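Local coordinates for KLLA0E02245p (Kluyveromyces lactis, PDB 4GPS), which removes NAD and N7-methylguanosine caps from RNA 5' ends and degrades RNA 5' to 3' as a metal-dependent exoribonuclease, at residues A[89-94]-A[102-107]; A[297-302]-A[328-333]; A[310-315]-A[368-373]; A[398-403]-A[410-415]. All blocks are in the same frame, centred on the assembly; numbering follows the deposited sequence.

Contact 1: A[89-94]-A[102-107]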
loop_
_atom_site.group_PDB
_atom_site.type_symbol
_atom_site.label_atom_id
_atom_site.label_comp_id
_atom_site.label_asym_id
_atom_site.label_seq_id
_atom_site.Cartn_x
_atom_site.Cartn_y
_atom_site.Cartn_z
ATOM N N VAL A 89 -8.296 3.159 -13.131
ATOM C CA VAL A 89 -8.324 3.602 -14.522
ATOM C C VAL A 89 -7.905 2.485 -15.498
ATOM O O VAL A 89 -8.240 2.540 -16.663
ATOM C CB VAL A 89 -7.432 4.870 -14.723
ATOM C CG1 VAL A 89 -7.959 6.035 -13.855
ATOM C CG2 VAL A 89 -5.987 4.556 -14.357
ATOM N N HIS A 90 -7.168 1.485 -15.027
ATOM C CA HIS A 90 -6.762 0.345 -15.869
ATOM C C HIS A 90 -6.448 -0.796 -14.909
ATOM O O HIS A 90 -6.290 -0.571 -13.709
ATOM C CB HIS A 90 -5.475 0.640 -16.646
ATOM C CG HIS A 90 -5.642 1.610 -17.769
ATOM N ND1 HIS A 90 -6.230 1.265 -18.967
ATOM C CD2 HIS A 90 -5.301 2.918 -17.877
ATOM C CE1 HIS A 90 -6.241 2.318 -19.764
ATOM N NE2 HIS A 90 -5.684 3.333 -19.128
ATOM N N ASN A 91 -6.389 -2.013 -15.437
ATOM C CA ASN A 91 -5.978 -3.146 -14.658
ATOM C C ASN A 91 -5.324 -4.082 -15.650
ATOM O O ASN A 91 -5.500 -3.915 -16.848
ATOM C CB ASN A 91 -7.143 -3.810 -13.928
ATOM C CG ASN A 91 -8.202 -4.290 -14.848
ATOM O OD1 ASN A 91 -7.982 -5.192 -15.655
ATOM N ND2 ASN A 91 -9.381 -3.700 -14.733
ATOM N N CYS A 92 -4.510 -5.018 -15.170
ATOM C CA CYS A 92 -3.874 -5.947 -16.078
ATOM C C CYS A 92 -3.298 -7.135 -15.363
ATOM O O CYS A 92 -2.902 -7.043 -14.204
ATOM C CB CYS A 92 -2.765 -5.274 -16.877
ATOM S SG CYS A 92 -1.396 -4.715 -15.883
ATOM N N SER A 93 -3.295 -8.266 -16.052
ATOM C CA SER A 93 -2.720 -9.464 -15.492
ATOM C C SER A 93 -1.427 -9.696 -16.269
ATOM O O SER A 93 -1.345 -9.498 -17.488
ATOM C CB SER A 93 -3.682 -10.651 -15.591
ATOM O OG SER A 93 -4.325 -10.688 -16.835
ATOM N N TYR A 94 -0.396 -10.050 -15.530
ATOM C CA TYR A 94 0.893 -10.263 -16.113
ATOM C C TYR A 94 1.224 -11.748 -16.010
ATOM O O TYR A 94 1.456 -12.253 -14.910
ATOM C CB TYR A 94 1.902 -9.380 -15.359
ATOM C CG TYR A 94 3.357 -9.691 -15.620
ATOM C CD1 TYR A 94 3.784 -10.161 -16.866
ATOM C CD2 TYR A 94 4.320 -9.475 -14.635
ATOM C CE1 TYR A 94 5.119 -10.407 -17.123
ATOM C CE2 TYR A 94 5.660 -9.710 -14.884
ATOM C CZ TYR A 94 6.049 -10.173 -16.132
ATOM O OH TYR A 94 7.380 -10.355 -16.399
ATOM N N LEU A 102 -2.032 -8.597 -20.082
ATOM C CA LEU A 102 -3.355 -8.571 -20.684
ATOM C C LEU A 102 -4.067 -7.420 -19.987
ATOM O O LEU A 102 -4.255 -7.442 -18.768
ATOM C CB LEU A 102 -4.091 -9.890 -20.437
ATOM C CG LEU A 102 -3.327 -11.099 -20.964
ATOM C CD1 LEU A 102 -4.114 -12.362 -20.679
ATOM C CD2 LEU A 102 -3.100 -10.942 -22.452
ATOM N N TRP A 103 -4.473 -6.419 -20.751
ATOM C CA TRP A 103 -5.130 -5.269 -20.164
ATOM C C TRP A 103 -6.641 -5.317 -20.069
ATOM O O TRP A 103 -7.321 -5.876 -20.933
ATOM C CB TRP A 103 -4.773 -3.984 -20.924
ATOM C CG TRP A 103 -3.328 -3.615 -20.848
ATOM C CD1 TRP A 103 -2.332 -4.062 -21.653
ATOM C CD2 TRP A 103 -2.713 -2.767 -19.868
ATOM N NE1 TRP A 103 -1.129 -3.542 -21.242
ATOM C CE2 TRP A 103 -1.336 -2.745 -20.147
ATOM C CE3 TRP A 103 -3.198 -2.028 -18.780
ATOM C CZ2 TRP A 103 -0.428 -2.011 -19.376
ATOM C CZ3 TRP A 103 -2.310 -1.308 -18.017
ATOM C CH2 TRP A 103 -0.933 -1.299 -18.321
ATOM N N ASN A 104 -7.141 -4.716 -18.989
ATOM C CA ASN A 104 -8.553 -4.548 -18.742
ATOM C C ASN A 104 -9.496 -5.711 -19.058
ATOM O O ASN A 104 -9.443 -6.737 -18.389
ATOM C CB ASN A 104 -8.980 -3.248 -19.453
ATOM C CG ASN A 104 -8.156 -2.049 -18.980
ATOM O OD1 ASN A 104 -8.047 -1.802 -17.769
ATOM N ND2 ASN A 104 -7.567 -1.315 -19.911
ATOM N N GLU A 105 -10.364 -5.552 -20.056
ATOM C CA GLU A 105 -11.324 -6.614 -20.414
ATOM C C GLU A 105 -10.621 -7.925 -20.787
ATOM O O GLU A 105 -11.244 -8.979 -20.827
ATOM C CB GLU A 105 -12.238 -6.163 -21.572
ATOM C CG GLU A 105 -11.480 -5.645 -22.796
ATOM C CD GLU A 105 -12.393 -5.340 -23.990
ATOM O OE1 GLU A 105 -12.498 -6.185 -24.915
ATOM O OE2 GLU A 105 -13.012 -4.249 -24.004
ATOM N N ALA A 106 -9.320 -7.855 -21.032
ATOM C CA ALA A 106 -8.562 -9.045 -21.379
ATOM C C ALA A 106 -7.874 -9.682 -20.181
ATOM O O ALA A 106 -7.415 -10.824 -20.283
ATOM C CB ALA A 106 -7.506 -8.715 -22.450
ATOM N N SER A 107 -7.787 -8.960 -19.056
ATOM C CA SER A 107 -7.115 -9.506 -17.871
ATOM C C SER A 107 -7.941 -10.573 -17.140
ATOM O O SER A 107 -9.184 -10.631 -17.244
ATOM C CB SER A 107 -6.763 -8.388 -16.892
ATOM O OG SER A 107 -7.936 -7.864 -16.284
#

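Contact 2: A[297-302]-A[328-333]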
loop_
_atom_site.group_PDB
_atom_site.type_symbol
_atom_site.label_atom_id
_atom_site.label_comp_id
_atom_site.label_asym_id
_atom_site.label_seq_id
_atom_site.Cartn_x
_atom_site.Cartn_y
_atom_site.Cartn_z
ATOM N N SER A 297 -1.486 -13.297 9.666
ATOM C CA SER A 297 -1.089 -12.703 10.940
ATOM C C SER A 297 -1.250 -13.616 12.153
ATOM O O SER A 297 -1.910 -14.650 12.116
ATOM C CB SER A 297 -1.922 -11.434 11.176
ATOM O OG SER A 297 -1.393 -10.626 12.201
ATOM N N VAL A 298 -0.627 -13.215 13.241
ATOM C CA VAL A 298 -0.786 -13.935 14.485
ATOM C C VAL A 298 -1.801 -12.976 15.187
ATOM O O VAL A 298 -1.884 -11.799 14.802
ATOM C CB VAL A 298 0.605 -14.014 15.162
ATOM C CG1 VAL A 298 0.711 -13.076 16.299
ATOM C CG2 VAL A 298 0.924 -15.446 15.500
ATOM N N HIS A 299 -2.608 -13.441 16.144
ATOM C CA HIS A 299 -3.559 -12.529 16.806
ATOM C C HIS A 299 -2.884 -11.224 17.265
ATOM O O HIS A 299 -1.757 -11.224 17.756
ATOM C CB HIS A 299 -4.295 -13.229 17.967
ATOM C CG HIS A 299 -5.452 -14.081 17.509
ATOM N ND1 HIS A 299 -6.613 -13.544 16.979
ATOM C CD2 HIS A 299 -5.600 -15.428 17.439
ATOM C CE1 HIS A 299 -7.420 -14.522 16.604
ATOM N NE2 HIS A 299 -6.830 -15.674 16.871
ATOM N N PHE A 300 -3.589 -10.111 17.073
ATOM C CA PHE A 300 -3.051 -8.785 17.368
ATOM C C PHE A 300 -2.866 -8.407 18.803
ATOM O O PHE A 300 -3.734 -8.650 19.633
ATOM C CB PHE A 300 -3.916 -7.711 16.713
ATOM C CG PHE A 300 -3.835 -7.706 15.223
ATOM C CD1 PHE A 300 -4.997 -7.830 14.444
ATOM C CD2 PHE A 300 -2.600 -7.617 14.587
ATOM C CE1 PHE A 300 -4.925 -7.872 13.053
ATOM C CE2 PHE A 300 -2.519 -7.657 13.184
ATOM C CZ PHE A 300 -3.687 -7.788 12.423
ATOM N N LYS A 301 -1.723 -7.797 19.084
ATOM C CA LYS A 301 -1.417 -7.311 20.426
ATOM C C LYS A 301 -1.298 -5.794 20.288
ATOM O O LYS A 301 -0.220 -5.288 19.960
ATOM C CB LYS A 301 -0.096 -7.932 20.935
ATOM C CG LYS A 301 -0.250 -9.404 21.360
ATOM C CD LYS A 301 0.994 -10.257 21.140
ATOM C CE LYS A 301 1.911 -10.301 22.340
ATOM N NZ LYS A 301 3.197 -10.955 21.965
ATOM N N LEU A 302 -2.398 -5.053 20.470
ATOM C CA LEU A 302 -2.282 -3.601 20.356
ATOM C C LEU A 302 -1.279 -3.353 21.477
ATOM O O LEU A 302 -1.136 -4.185 22.387
ATOM C CB LEU A 302 -3.630 -2.930 20.604
ATOM C CG LEU A 302 -4.748 -3.373 19.647
ATOM C CD1 LEU A 302 -6.068 -2.801 20.132
ATOM C CD2 LEU A 302 -4.456 -2.907 18.228
ATOM N N ILE A 328 -8.183 -11.308 6.768
ATOM C CA ILE A 328 -7.049 -11.715 7.549
ATOM C C ILE A 328 -7.152 -13.154 8.028
ATOM O O ILE A 328 -8.212 -13.613 8.486
ATOM C CB ILE A 328 -6.888 -10.774 8.738
ATOM C CG1 ILE A 328 -6.519 -9.400 8.198
ATOM C CG2 ILE A 328 -5.857 -11.328 9.747
ATOM C CD1 ILE A 328 -6.299 -8.357 9.268
ATOM N N GLY A 329 -6.051 -13.873 7.863
ATOM C CA GLY A 329 -5.990 -15.247 8.315
ATOM C C GLY A 329 -5.076 -15.284 9.532
ATOM O O GLY A 329 -3.867 -15.051 9.411
ATOM N N PHE A 330 -5.646 -15.540 10.702
ATOM C CA PHE A 330 -4.850 -15.590 11.920
ATOM C C PHE A 330 -4.427 -17.017 12.139
ATOM O O PHE A 330 -5.236 -17.942 12.043
ATOM C CB PHE A 330 -5.660 -15.101 13.124
ATOM C CG PHE A 330 -6.115 -13.676 13.014
ATOM C CD1 PHE A 330 -7.353 -13.367 12.486
ATOM C CD2 PHE A 330 -5.319 -12.637 13.480
ATOM C CE1 PHE A 330 -7.797 -12.033 12.429
ATOM C CE2 PHE A 330 -5.756 -11.307 13.421
ATOM C CZ PHE A 330 -6.998 -11.014 12.895
ATOM N N ARG A 331 -3.150 -17.207 12.406
ATOM C CA ARG A 331 -2.672 -18.556 12.635
ATOM C C ARG A 331 -2.258 -18.706 14.081
ATOM O O ARG A 331 -1.886 -17.731 14.718
ATOM C CB ARG A 331 -1.478 -18.891 11.725
ATOM C CG ARG A 331 -0.238 -18.101 12.039
ATOM C CD ARG A 331 0.962 -18.530 11.185
ATOM N NE ARG A 331 2.161 -17.827 11.650
ATOM C CZ ARG A 331 2.387 -16.529 11.453
ATOM N NH1 ARG A 331 1.506 -15.788 10.778
ATOM N NH2 ARG A 331 3.465 -15.955 11.977
ATOM N N ASN A 332 -2.347 -19.939 14.582
ATOM C CA ASN A 332 -1.933 -20.286 15.943
ATOM C C ASN A 332 -0.413 -20.053 15.954
ATOM O O ASN A 332 0.281 -20.465 15.017
ATOM C CB ASN A 332 -2.228 -21.764 16.193
ATOM C CG ASN A 332 -1.963 -22.176 17.614
ATOM O OD1 ASN A 332 -2.749 -21.871 18.508
ATOM N ND2 ASN A 332 -0.847 -22.861 17.837
ATOM N N SER A 333 0.114 -19.405 16.989
ATOM C CA SER A 333 1.557 -19.132 17.036
ATOM C C SER A 333 2.377 -20.411 17.056
ATOM O O SER A 333 3.361 -20.535 16.325
ATOM C CB SER A 333 1.920 -18.293 18.270
ATOM O OG SER A 333 1.236 -17.043 18.261
HETATM O O HOH W 1 -2.454 -16.285 17.023
#

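Contact 3: A[310-315]-A[368-373]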
loop_
_atom_site.group_PDB
_atom_site.type_symbol
_atom_site.label_atom_id
_atom_site.label_comp_id
_atom_site.label_asym_id
_atom_site.label_seq_id
_atom_site.Cartn_x
_atom_site.Cartn_y
_atom_site.Cartn_z
ATOM N N LYS A 310 1.948 -2.625 11.569
ATOM C CA LYS A 310 1.314 -3.452 10.552
ATOM C C LYS A 310 -0.144 -3.017 10.304
ATOM O O LYS A 310 -0.565 -2.883 9.154
ATOM C CB LYS A 310 1.393 -4.940 10.949
ATOM C CG LYS A 310 0.636 -5.836 10.026
ATOM C CD LYS A 310 0.638 -7.290 10.486
ATOM C CE LYS A 310 1.992 -7.956 10.331
ATOM N NZ LYS A 310 1.890 -9.379 10.784
ATOM N N LEU A 311 -0.899 -2.792 11.378
ATOM C CA LEU A 311 -2.289 -2.349 11.265
ATOM C C LEU A 311 -2.351 -0.992 10.550
ATOM O O LEU A 311 -3.157 -0.810 9.636
ATOM C CB LEU A 311 -2.939 -2.254 12.648
ATOM C CG LEU A 311 -3.124 -3.620 13.333
ATOM C CD1 LEU A 311 -3.341 -3.403 14.802
ATOM C CD2 LEU A 311 -4.300 -4.392 12.717
ATOM N N LEU A 312 -1.476 -0.055 10.920
ATOM C CA LEU A 312 -1.487 1.249 10.263
ATOM C C LEU A 312 -1.145 1.103 8.780
ATOM O O LEU A 312 -1.783 1.703 7.918
ATOM C CB LEU A 312 -0.496 2.209 10.941
ATOM C CG LEU A 312 -0.306 3.597 10.309
ATOM C CD1 LEU A 312 -1.647 4.359 10.393
ATOM C CD2 LEU A 312 0.850 4.367 10.994
ATOM N N ARG A 313 -0.153 0.277 8.478
ATOM C CA ARG A 313 0.279 0.078 7.108
ATOM C C ARG A 313 -0.865 -0.509 6.288
ATOM O O ARG A 313 -1.125 -0.103 5.159
ATOM C CB ARG A 313 1.507 -0.841 7.104
ATOM C CG ARG A 313 2.528 -0.504 6.035
ATOM C CD ARG A 313 3.833 -1.288 6.176
ATOM N NE ARG A 313 4.853 -0.689 5.312
ATOM C CZ ARG A 313 4.840 -0.822 4.000
ATOM N NH1 ARG A 313 3.889 -1.541 3.449
ATOM N NH2 ARG A 313 5.706 -0.188 3.240
ATOM N N MET A 314 -1.567 -1.443 6.906
ATOM C CA MET A 314 -2.704 -2.151 6.322
ATOM C C MET A 314 -3.779 -1.100 5.957
ATOM O O MET A 314 -4.334 -1.082 4.850
ATOM C CB MET A 314 -3.243 -3.098 7.394
ATOM C CG MET A 314 -3.837 -4.356 6.954
ATOM S SD MET A 314 -4.111 -5.471 8.377
ATOM C CE MET A 314 -2.458 -6.255 8.522
ATOM N N TRP A 315 -4.086 -0.246 6.924
ATOM C CA TRP A 315 -5.045 0.802 6.714
ATOM C C TRP A 315 -4.585 1.695 5.550
ATOM O O TRP A 315 -5.379 1.976 4.657
ATOM C CB TRP A 315 -5.178 1.641 7.989
ATOM C CG TRP A 315 -6.049 2.861 7.814
ATOM C CD1 TRP A 315 -7.428 2.902 7.800
ATOM C CD2 TRP A 315 -5.608 4.190 7.548
ATOM N NE1 TRP A 315 -7.858 4.168 7.534
ATOM C CE2 TRP A 315 -6.768 4.986 7.373
ATOM C CE3 TRP A 315 -4.343 4.794 7.429
ATOM C CZ2 TRP A 315 -6.700 6.362 7.092
ATOM C CZ3 TRP A 315 -4.277 6.167 7.143
ATOM C CH2 TRP A 315 -5.451 6.929 6.979
ATOM N N PHE A 368 0.909 6.087 16.254
ATOM C CA PHE A 368 0.400 5.443 15.035
ATOM C C PHE A 368 -1.035 5.891 14.697
ATOM O O PHE A 368 -1.919 5.089 14.360
ATOM C CB PHE A 368 0.437 3.912 15.181
ATOM C CG PHE A 368 1.746 3.373 15.692
ATOM C CD1 PHE A 368 1.942 3.155 17.061
ATOM C CD2 PHE A 368 2.791 3.094 14.812
ATOM C CE1 PHE A 368 3.160 2.668 17.546
ATOM C CE2 PHE A 368 4.008 2.610 15.282
ATOM C CZ PHE A 368 4.192 2.397 16.660
ATOM N N ASN A 369 -1.269 7.189 14.778
ATOM C CA ASN A 369 -2.589 7.709 14.491
ATOM C C ASN A 369 -2.776 7.875 12.968
ATOM O O ASN A 369 -2.038 8.632 12.332
ATOM C CB ASN A 369 -2.759 9.062 15.204
ATOM C CG ASN A 369 -4.202 9.530 15.240
ATOM O OD1 ASN A 369 -4.909 9.530 14.225
ATOM N ND2 ASN A 369 -4.643 9.948 16.413
ATOM N N PRO A 370 -3.780 7.194 12.378
ATOM C CA PRO A 370 -4.014 7.318 10.935
ATOM C C PRO A 370 -4.239 8.777 10.517
ATOM O O PRO A 370 -3.992 9.138 9.363
ATOM C CB PRO A 370 -5.268 6.491 10.689
ATOM C CG PRO A 370 -5.424 5.672 11.923
ATOM C CD PRO A 370 -4.866 6.458 13.035
ATOM N N ASN A 371 -4.714 9.614 11.442
ATOM C CA ASN A 371 -4.973 11.009 11.102
ATOM C C ASN A 371 -3.689 11.795 10.982
ATOM O O ASN A 371 -3.560 12.664 10.117
ATOM C CB ASN A 371 -5.916 11.638 12.110
ATOM C CG ASN A 371 -7.287 11.009 12.068
ATOM O OD1 ASN A 371 -7.656 10.224 12.963
ATOM N ND2 ASN A 371 -8.053 11.331 11.023
ATOM N N VAL A 372 -2.722 11.478 11.831
ATOM C CA VAL A 372 -1.425 12.127 11.741
ATOM C C VAL A 372 -0.750 11.608 10.451
ATOM O O VAL A 372 -0.134 12.376 9.731
ATOM C CB VAL A 372 -0.589 11.799 12.993
ATOM C CG1 VAL A 372 0.847 12.260 12.825
ATOM C CG2 VAL A 372 -1.245 12.478 14.193
ATOM N N ALA A 373 -0.880 10.313 10.145
ATOM C CA ALA A 373 -0.287 9.781 8.901
ATOM C C ALA A 373 -0.866 10.592 7.716
ATOM O O ALA A 373 -0.141 11.004 6.808
ATOM C CB ALA A 373 -0.609 8.285 8.732
#

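Contact 4: A[398-403]-A[410-415]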
loop_
_atom_site.group_PDB
_atom_site.type_symbol
_atom_site.label_atom_id
_atom_site.label_comp_id
_atom_site.label_asym_id
_atom_site.label_seq_id
_atom_site.Cartn_x
_atom_site.Cartn_y
_atom_site.Cartn_z
ATOM N N THR A 398 17.608 14.838 -14.021
ATOM C CA THR A 398 16.180 14.636 -13.945
ATOM C C THR A 398 15.921 13.631 -12.806
ATOM O O THR A 398 14.795 13.497 -12.322
ATOM C CB THR A 398 15.615 14.091 -15.302
ATOM O OG1 THR A 398 16.286 12.873 -15.684
ATOM C CG2 THR A 398 15.800 15.114 -16.382
ATOM N N THR A 399 16.966 12.922 -12.372
ATOM C CA THR A 399 16.790 11.940 -11.308
ATOM C C THR A 399 17.487 12.355 -9.994
ATOM O O THR A 399 18.638 12.797 -9.998
ATOM C CB THR A 399 17.260 10.530 -11.778
ATOM O OG1 THR A 399 16.626 10.199 -13.029
ATOM C CG2 THR A 399 16.875 9.480 -10.757
ATOM N N PHE A 400 16.767 12.193 -8.881
ATOM C CA PHE A 400 17.222 12.583 -7.552
ATOM C C PHE A 400 17.124 11.488 -6.487
ATOM O O PHE A 400 16.178 10.703 -6.480
ATOM C CB PHE A 400 16.390 13.790 -7.058
ATOM C CG PHE A 400 16.502 15.012 -7.929
ATOM C CD1 PHE A 400 15.767 15.118 -9.109
ATOM C CD2 PHE A 400 17.394 16.028 -7.606
ATOM C CE1 PHE A 400 15.922 16.213 -9.955
ATOM C CE2 PHE A 400 17.553 17.132 -8.460
ATOM C CZ PHE A 400 16.816 17.221 -9.632
ATOM N N LYS A 401 18.097 11.438 -5.580
ATOM C CA LYS A 401 18.042 10.471 -4.493
ATOM C C LYS A 401 17.245 11.176 -3.407
ATOM O O LYS A 401 17.606 12.277 -2.985
ATOM C CB LYS A 401 19.430 10.139 -3.947
ATOM C CG LYS A 401 20.315 9.323 -4.874
ATOM C CD LYS A 401 21.455 8.689 -4.082
ATOM C CE LYS A 401 22.323 7.787 -4.956
ATOM N NZ LYS A 401 23.263 6.986 -4.104
ATOM N N VAL A 402 16.162 10.554 -2.951
ATOM C CA VAL A 402 15.341 11.169 -1.932
ATOM C C VAL A 402 15.470 10.385 -0.653
ATOM O O VAL A 402 15.270 9.148 -0.634
ATOM C CB VAL A 402 13.855 11.239 -2.366
ATOM C CG1 VAL A 402 13.023 11.746 -1.227
ATOM C CG2 VAL A 402 13.698 12.167 -3.562
ATOM N N GLN A 403 15.824 11.095 0.423
ATOM C CA GLN A 403 15.985 10.435 1.713
ATOM C C GLN A 403 15.330 11.147 2.850
ATOM O O GLN A 403 15.252 12.389 2.885
ATOM C CB GLN A 403 17.462 10.227 2.032
ATOM C CG GLN A 403 18.074 9.256 1.075
ATOM C CD GLN A 403 19.565 9.303 1.086
ATOM O OE1 GLN A 403 20.192 8.971 2.090
ATOM N NE2 GLN A 403 20.153 9.721 -0.032
ATOM N N LEU A 410 14.443 15.612 5.453
ATOM C CA LEU A 410 14.425 15.286 4.038
ATOM C C LEU A 410 15.721 15.693 3.336
ATOM O O LEU A 410 16.167 16.817 3.488
ATOM C CB LEU A 410 13.230 16.010 3.365
ATOM C CG LEU A 410 13.252 16.105 1.833
ATOM C CD1 LEU A 410 13.088 14.701 1.271
ATOM C CD2 LEU A 410 12.163 17.044 1.318
ATOM N N SER A 411 16.309 14.778 2.566
ATOM C CA SER A 411 17.537 15.039 1.793
ATOM C C SER A 411 17.370 14.742 0.301
ATOM O O SER A 411 16.998 13.631 -0.067
ATOM C CB SER A 411 18.698 14.194 2.305
ATOM O OG SER A 411 19.339 14.854 3.361
ATOM N N ILE A 412 17.656 15.727 -0.546
ATOM C CA ILE A 412 17.550 15.565 -1.996
ATOM C C ILE A 412 18.857 15.982 -2.691
ATOM O O ILE A 412 19.322 17.109 -2.562
ATOM C CB ILE A 412 16.403 16.415 -2.600
ATOM C CG1 ILE A 412 15.083 16.100 -1.903
ATOM C CG2 ILE A 412 16.242 16.083 -4.075
ATOM C CD1 ILE A 412 13.873 16.851 -2.471
ATOM N N SER A 413 19.457 15.066 -3.429
ATOM C CA SER A 413 20.689 15.361 -4.146
ATOM C C SER A 413 20.562 14.697 -5.505
ATOM O O SER A 413 19.945 13.637 -5.638
ATOM C CB SER A 413 21.888 14.813 -3.388
ATOM O OG SER A 413 21.605 13.504 -2.970
ATOM N N PRO A 414 21.150 15.309 -6.533
ATOM C CA PRO A 414 21.068 14.752 -7.886
ATOM C C PRO A 414 21.801 13.434 -8.055
ATOM O O PRO A 414 22.852 13.230 -7.466
ATOM C CB PRO A 414 21.656 15.870 -8.749
ATOM C CG PRO A 414 22.700 16.453 -7.861
ATOM C CD PRO A 414 22.051 16.475 -6.484
ATOM N N ALA A 415 21.212 12.534 -8.835
ATOM C CA ALA A 415 21.824 11.241 -9.127
ATOM C C ALA A 415 22.388 11.370 -10.545
ATOM O O ALA A 415 21.895 12.175 -11.331
ATOM C CB ALA A 415 20.790 10.156 -9.068
HETATM O O HOH W 2 19.672 12.311 -13.547
#

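Contact 1: A[89-94]-A[102-107]
In the antiparallel β hairpin of strands 86-95 and 100-103, the side chain of Asn104 bonds to both His90 and Asn91 just where the second strand gives out. Its OD1 accepts from the backbone N of Asn91 at 2.9 Å, and its ND2 gives a nearly straight bond (168°) to His90 ND1, 3.1 Å away. That second bond lies close to both the imidazole and the amide plane, so it helps hold the rotation of the ring and is consistent with ND1 acting as acceptor. With CG beside its own backbone N and opposite the carbonyl carbon (chi1 -57°), the amide turns back toward the first strand although the CB leads off from it. Replacing Asn104 by alanine removes both bonds and is likely to leave His90 ND1 and the Asn91 N-H without these mates. Between the strands, Ser93 and Leu102 form a hydrogen-bonded pair, with Leu102 N 2.8 Å from Ser93 O, while Cys92 and Trp103 make the adjoining non-hydrogen-bonded pair. Side chains of this latter pair share one face of the hairpin: Cys92 SG sits over the six-membered ring of Trp103, 4.2 Å from its centroid, a sulfur-aromatic contact. The edge of the indole is directed at the face of His90, the planes being 84° apart, and Arg166 of helix 156-167 adds a cation-pi contact to the indole. Asn91 OD1 lies 2.7 Å from Ser107 OG, and Ser93 OG takes the backbone N-H of Arg108. Strand 259-268 pairs with the other edge of strand 86-95, where Val89 and His90 both face Ile264 in a classic β bulge.

Contact 2: A[297-302]-A[328-333]
Phe330 packs against His299 and Phe300 in an aromatic cluster where the loop leaving strand 290-297 runs beside strand 325-331. The tight part lies here. The His299 and Phe330 rings form an offset stack, centroids 4.7 Å apart and planes within 5° of parallel, with Phe330 CB also over the imidazole face. Phe300 meets the same benzyl group quite differently: the edge of Phe330 is directed at the face of Phe300 in an offset edge-to-face pair, planes at 85°, and Phe330 CE2 comes 3.6 Å from Phe300 CE1. Phe330 has CG opposite its carbonyl carbon (chi1 -62°), which carries the ring toward the loop, with His299 over a face and Phe300 at its edge. With a serine here, the imidazole would probably lose its stacking surface and a gap is likely to open beside Phe300. Ile328 CD1 closes on the rim of Phe300, 4.1 Å from its CE1. Backbone bonds hold the parallel pairing at its last step: Ser297 N donates to Gly329 O at 3.0 Å, and Arg331 N to Ser297 O at 2.9 Å. The exposed His299 forms the outer side of the cluster, and the looser side at Val298, Arg331 and Ser333 also opens to solvent. There Val298 CG2 lies over one face of the Arg331 guanidinium, 4.4 Å from NH2, and a water bridges the loop and the strand, accepting from His299 N and donating to Arg331 O. Strand 338-344 flanks the opposite edge of strand 325-331, with Tyr344 touching Ile328 and Phe330, while helix 305-319 packs on the loop through His307 and Leu311 and on Ile328 through Met314.

Contact 3: A[310-315]-A[368-373]
Leu312 and Trp315 of helix 305-319 pack against the N-terminal end of helix 370-393, a buried packing of one helix on the first turn of another within the PD-(D/E)XK nuclease fold, held by apolar and CH-pi contacts alone. Leu312 comes first along the helix. Its CG extends away from the backbone N (chi1 176°), and this brings the two methyls to the turn that leads into the second helix. CD1 does most of the touching: it lies 3.8 Å from Pro370 CA and 4.4 Å from Ala373 CB, so it rests against the first turn from Pro370 to Ala373. CD2 instead reaches back to Phe368, 4.2 Å from its CB, and approaches the edge of that ring close to its plane. The benzene ring itself leads away, toward Thr305, Arg308 and Arg309 near the start of the first helix. Met190 and Phe193 touch Leu312 as well. One turn on, Trp315 takes the same kind of first torsion and lays its indole broadside to Pro370, the two side chains crossing at about a right angle. Its six-membered ring also passes near the backbone, with CH2 3.6 Å from Pro370 O. The indole NE1 donates to Thr79 OG1, which meets the polar need of this buried ring and probably limits its turning, while Ile346 and Ile353 of helix 346-353 add apolar contacts. Just before the second helix, Asn369 is its N-cap, its OD1 accepting from Asn371 N at 2.8 Å in the carbonyl plane, on a lone pair. Pro370 CB stands over the Trp315 face, 3.6 Å from the six-membered-ring centroid and 6° off the normal.

Contact 4: A[398-403]-A[410-415]
Phe400 and Ile412 lean against each other obliquely on the buried face of two adjacent strands, 399-403 and 410-414. Ile412 CG2, opposite its backbone N across the CA-CB bond, reaches Phe400 CD2 at 3.7 Å, while Phe400 CE2 skims Pro414 CB at 4.3 Å. Farther along, Val402 CG1 meets Leu410 CD1 at 3.9 Å, the leucine being turned by a chi1 of 164° so that its end comes back to the neighbouring strand. Helix 370-393 packs on this apolar row, Leu391 touching both Phe400 and Ile412. The other face bears Lys401, Gln403, Ser411 and Ser413: the lysine runs extended and its end leads away, and Gln403 and Ser411 meet through their CB atoms. Between the faces the backbone is stitched unevenly. Ser411 N to Gln403 O is short at 2.6 Å, whereas Ser413 N to Lys401 O, at 3.4 Å, is weak. Past the last pair, Ala415 N still donates to Thr399 O at 2.8 Å. With strand directions 158° apart, this is an antiparallel β hairpin, flanked by strand 198-204 along one edge and strand 60-63 along the other.

Contacts 2 and 3 are the pair that touch: Phe300 CZ lies 3.5 Å from Leu311 CD2, and Ile328 CD1 packs 3.7 Å from Met314 SD. Both lie near the active site: Gly329 of contact 2 is about 6 Å from the side chain of metal-binding Ile294, Ile328 has its side chain about 4 Å from that of Lys295, and Trp315 of contact 3 about 7 Å from that of Gln317, both probable substrate-binding residues. Contacts 1 and 4 stand apart, centres about 33 Å from each other, though Cys92 comes within about 10 Å of Glu280, a probable substrate residue, side chain to side chain. Contact 4 follows helix 370-393, centred about 26 Å from contact 3.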